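PDB 4DZ4: agmatinase from Burkholderia thailandensis, which probably hydrolyses agmatine to putrescine and urea at a pair of manganese ions. Local coordinates for the interface of chains A and B and the interface of chains A and C. Coordinates in Å, arbitrary orientation; residue numbers count along the deposited sequence, not the author numbering. Chains: chain A/B/C, Agmatinase.

Contact 1: the interface of chains A and B. Residues chain A 297-298; chain B 295, 297.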
# COMPACT_ATOMS: atom_id res chain seq x y z
N GLN A 297 5.00 -4.08 -5.52
CA GLN A 297 3.57 -3.90 -5.55
C GLN A 297 2.95 -5.23 -6.00
O GLN A 297 3.14 -5.65 -7.15
CB GLN A 297 3.21 -2.75 -6.52
CG GLN A 297 3.86 -1.41 -6.13
CD GLN A 297 3.42 -0.90 -4.77
OE1 GLN A 297 2.43 -1.38 -4.18
NE2 GLN A 297 4.13 0.08 -4.25
N SER A 298 2.23 -5.88 -5.07
CA SER A 298 1.66 -7.21 -5.32
C SER A 298 2.69 -8.19 -5.89
O SER A 298 2.38 -9.01 -6.77
CB SER A 298 0.44 -7.08 -6.23
OG SER A 298 -0.51 -6.23 -5.57
N TYR B 295 -5.23 -7.19 -4.04
CA TYR B 295 -3.93 -7.13 -4.71
C TYR B 295 -3.87 -6.04 -5.80
O TYR B 295 -2.87 -5.91 -6.51
CB TYR B 295 -3.57 -8.51 -5.31
CG TYR B 295 -3.29 -9.52 -4.24
CD1 TYR B 295 -2.00 -9.60 -3.67
CD2 TYR B 295 -4.30 -10.35 -3.75
CE1 TYR B 295 -1.73 -10.50 -2.66
CE2 TYR B 295 -4.05 -11.26 -2.72
CZ TYR B 295 -2.76 -11.34 -2.19
OH TYR B 295 -2.48 -12.22 -1.18
N GLN B 297 -3.78 -2.19 -7.41
CA GLN B 297 -2.95 -1.04 -7.08
C GLN B 297 -3.59 0.13 -7.79
O GLN B 297 -3.64 0.16 -9.03
CB GLN B 297 -1.52 -1.29 -7.61
CG GLN B 297 -0.80 -2.47 -6.94
CD GLN B 297 -0.70 -2.35 -5.41
OE1 GLN B 297 -0.83 -1.26 -4.85
NE2 GLN B 297 -0.45 -3.47 -4.72
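The end of the 3-10 helix 293-295 and the loop leading to the C-terminal helix 300-322 carry this contact, with A:Ser298 reaching B:Tyr295 and B:Gln297 across the interface. The hydroxyl OG of A:Ser298 is the hub. OG of A:Ser298 donates to the main-chain O of B:Tyr295 at 2.6 Å, a short bond that arrives tilted from the carbonyl plane. From the side-chain amide of B:Gln297, NE2 donates to OG of A:Ser298 at 2.9 Å. That bond is fairly straight, 159° at the hydrogen, and the serine oxygen lies close to the amide plane, so the bond helps to fix the rotation of the amide. Donating to one residue and accepting from another, a small hydroxyl ties together two points of the neighbouring chain. In A:Ser298, OG sits beside the backbone N and opposite the carbonyl carbon (chi1 -59°), which turns it towards chain B. CB and the CD1 edge of the B:Tyr295 ring flank this hydroxyl, while the phenol end extends away from it.

The two copies of Gln297 meet each other as well, their side chains crossing at about a right angle with amide planes 64° apart. Both bend at chi2, folding each amide back from a fully extended course. Their aliphatic parts touch loosely, CB of A:Gln297 standing 4.0 Å from CG of B:Gln297. Although the residues are the same on both sides, the interface is not an exact two-fold. NE2 of B:Gln297 is committed to the serine, and the two amide oxygens approach without bonding, a probably mildly unfavourable meeting of acceptors: OE1 of A:Gln297 is 3.3 Å from OE1 of B:Gln297.

Contact 2: the interface of chains A and C. Residues chain A 57-58, 60, 62-64; chain C 57-58, 67, 109.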
# COMPACT_ATOMS: atom_id res chain seq x y z
N ASP A 57 22.43 -4.71 0.92
CA ASP A 57 22.04 -3.43 0.27
C ASP A 57 22.88 -2.26 0.72
O ASP A 57 22.52 -1.11 0.50
CB ASP A 57 20.53 -3.12 0.36
CG ASP A 57 20.04 -2.99 1.77
OD1 ASP A 57 20.85 -2.88 2.71
OD2 ASP A 57 18.78 -2.97 1.94
N LEU A 58 24.04 -2.55 1.29
CA LEU A 58 24.92 -1.50 1.81
C LEU A 58 25.60 -0.71 0.70
O LEU A 58 26.10 0.41 0.94
CB LEU A 58 25.98 -2.10 2.76
CG LEU A 58 25.44 -2.94 3.94
CD1 LEU A 58 26.55 -3.36 4.88
CD2 LEU A 58 24.38 -2.18 4.75
N THR A 60 24.10 0.37 -2.05
CA THR A 60 23.09 1.12 -2.82
C THR A 60 23.30 2.64 -2.75
O THR A 60 23.80 3.17 -1.74
CB THR A 60 21.65 0.79 -2.32
OG1 THR A 60 21.57 1.02 -0.90
CG2 THR A 60 21.26 -0.67 -2.64
N PHE A 62 20.62 4.90 -3.87
CA PHE A 62 19.33 5.58 -3.62
C PHE A 62 18.57 4.83 -2.54
O PHE A 62 18.94 4.89 -1.37
CB PHE A 62 18.52 5.77 -4.92
CG PHE A 62 17.22 6.55 -4.73
CD1 PHE A 62 16.20 6.46 -5.68
CD2 PHE A 62 17.04 7.39 -3.63
CE1 PHE A 62 15.02 7.18 -5.52
CE2 PHE A 62 15.86 8.11 -3.46
CZ PHE A 62 14.85 8.00 -4.41
N ARG A 63 17.49 4.13 -2.90
CA ARG A 63 16.70 3.42 -1.88
C ARG A 63 17.41 2.16 -1.43
O ARG A 63 17.94 1.42 -2.25
CB ARG A 63 15.35 2.99 -2.45
CG ARG A 63 14.43 4.10 -2.88
CD ARG A 63 13.44 3.49 -3.88
NE ARG A 63 12.40 4.42 -4.34
CZ ARG A 63 11.52 4.13 -5.30
NH1 ARG A 63 11.56 2.94 -5.90
NH2 ARG A 63 10.59 5.02 -5.65
N SER A 64 17.35 1.89 -0.13
CA SER A 64 17.77 0.59 0.40
C SER A 64 16.56 -0.33 0.44
O SER A 64 15.42 0.14 0.31
CB SER A 64 18.34 0.76 1.82
OG SER A 64 17.47 1.50 2.67
N ASP C 57 21.36 4.39 7.25
CA ASP C 57 20.75 3.12 7.68
C ASP C 57 21.69 1.94 7.52
O ASP C 57 21.26 0.78 7.55
CB ASP C 57 19.38 2.86 7.03
CG ASP C 57 19.45 2.75 5.51
OD1 ASP C 57 20.55 2.66 4.92
OD2 ASP C 57 18.35 2.74 4.89
N LEU C 58 22.98 2.24 7.38
CA LEU C 58 23.97 1.15 7.22
C LEU C 58 24.19 0.33 8.48
O LEU C 58 24.73 -0.77 8.40
CB LEU C 58 25.31 1.67 6.69
CG LEU C 58 25.26 2.45 5.38
CD1 LEU C 58 26.66 2.93 5.02
CD2 LEU C 58 24.64 1.66 4.22
N ARG C 67 17.43 5.66 6.10
CA ARG C 67 18.18 6.70 5.36
C ARG C 67 17.26 7.79 4.84
O ARG C 67 17.70 8.93 4.66
CB ARG C 67 19.01 6.13 4.20
CG ARG C 67 18.20 5.50 3.07
CD ARG C 67 19.10 5.02 1.95
NE ARG C 67 20.00 3.95 2.41
CZ ARG C 67 20.87 3.34 1.63
NH1 ARG C 67 20.97 3.67 0.33
NH2 ARG C 67 21.65 2.38 2.13
N HIS C 109 29.98 4.84 0.61
CA HIS C 109 30.80 3.81 -0.07
C HIS C 109 32.11 3.58 0.62
O HIS C 109 32.82 2.60 0.31
CB HIS C 109 30.91 4.12 -1.56
CG HIS C 109 29.56 4.45 -2.16
ND1 HIS C 109 28.59 3.53 -2.30
CD2 HIS C 109 29.00 5.67 -2.52
CE1 HIS C 109 27.47 4.12 -2.76
NE2 HIS C 109 27.72 5.43 -2.90
O HOH W 1 24.32 2.51 0.79
O HOH W 2 21.71 -0.08 4.01
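C:Arg67 lays one face of its guanidinium against the side chain of A:Ser64, whose CB stands 3.5 Å above the plane, offset toward the rim. The arginine chain bends at chi3 (63°), turning its head along the 57-64 loop of chain A. NH1 of C:Arg67 donates to the main-chain O of A:Phe62 at 2.9 Å, approaching from above the carbonyl plane, and makes a weaker bond to OG1 of A:Thr60. That hydroxyl is positioned by its own loop, OG1 of A:Thr60 donating to the backbone O of A:Asp57 at 2.7 Å.

Along its other edge the guanidinium grips OD1 of C:Asp57 through NE and NH2, the salt bridge from NE of C:Arg67 measuring 2.9 Å. OD1 lies in the guanidinium plane, while the carboxylate is tilted against it. This pairing steadies the arginine and probably helps to keep the aspartate charged. OD2 of C:Asp57 is met on its syn side, tilted from the carboxylate plane, by OG of A:Ser64 at 2.7 Å, so the serine packs on the arginine and binds its partner aspartate. A water joins NH2 of C:Arg67 to the carbonyl oxygens of A:Leu58 and A:Thr60, and another lies between the OD1 atoms of the two Asp57 copies. Beside this cluster the leucines cross obliquely, CD2 of A:Leu58 to CD2 of C:Leu58 at 3.9 Å. Repeated by the two-fold, the arrangement fastens two subunits loop to loop in the deposited hexamer.

Contact 1 and contact 2 lie about 24 Å apart, measured between the centres of their C-alpha atoms, and share no residues. Chain A enters both, using the loop before its C-terminal helix towards chain B and the loop after strand 49-54 towards chain C. Because these surfaces are separate, chain A holds two neighbouring copies at once. The junctions differ in symmetry: the A-C interface is a true two-fold, whereas the A-B interface is not. Like elements meeting without a two-fold would suit a ring of three, and the two-fold could pair two such rings into the six deposited copies.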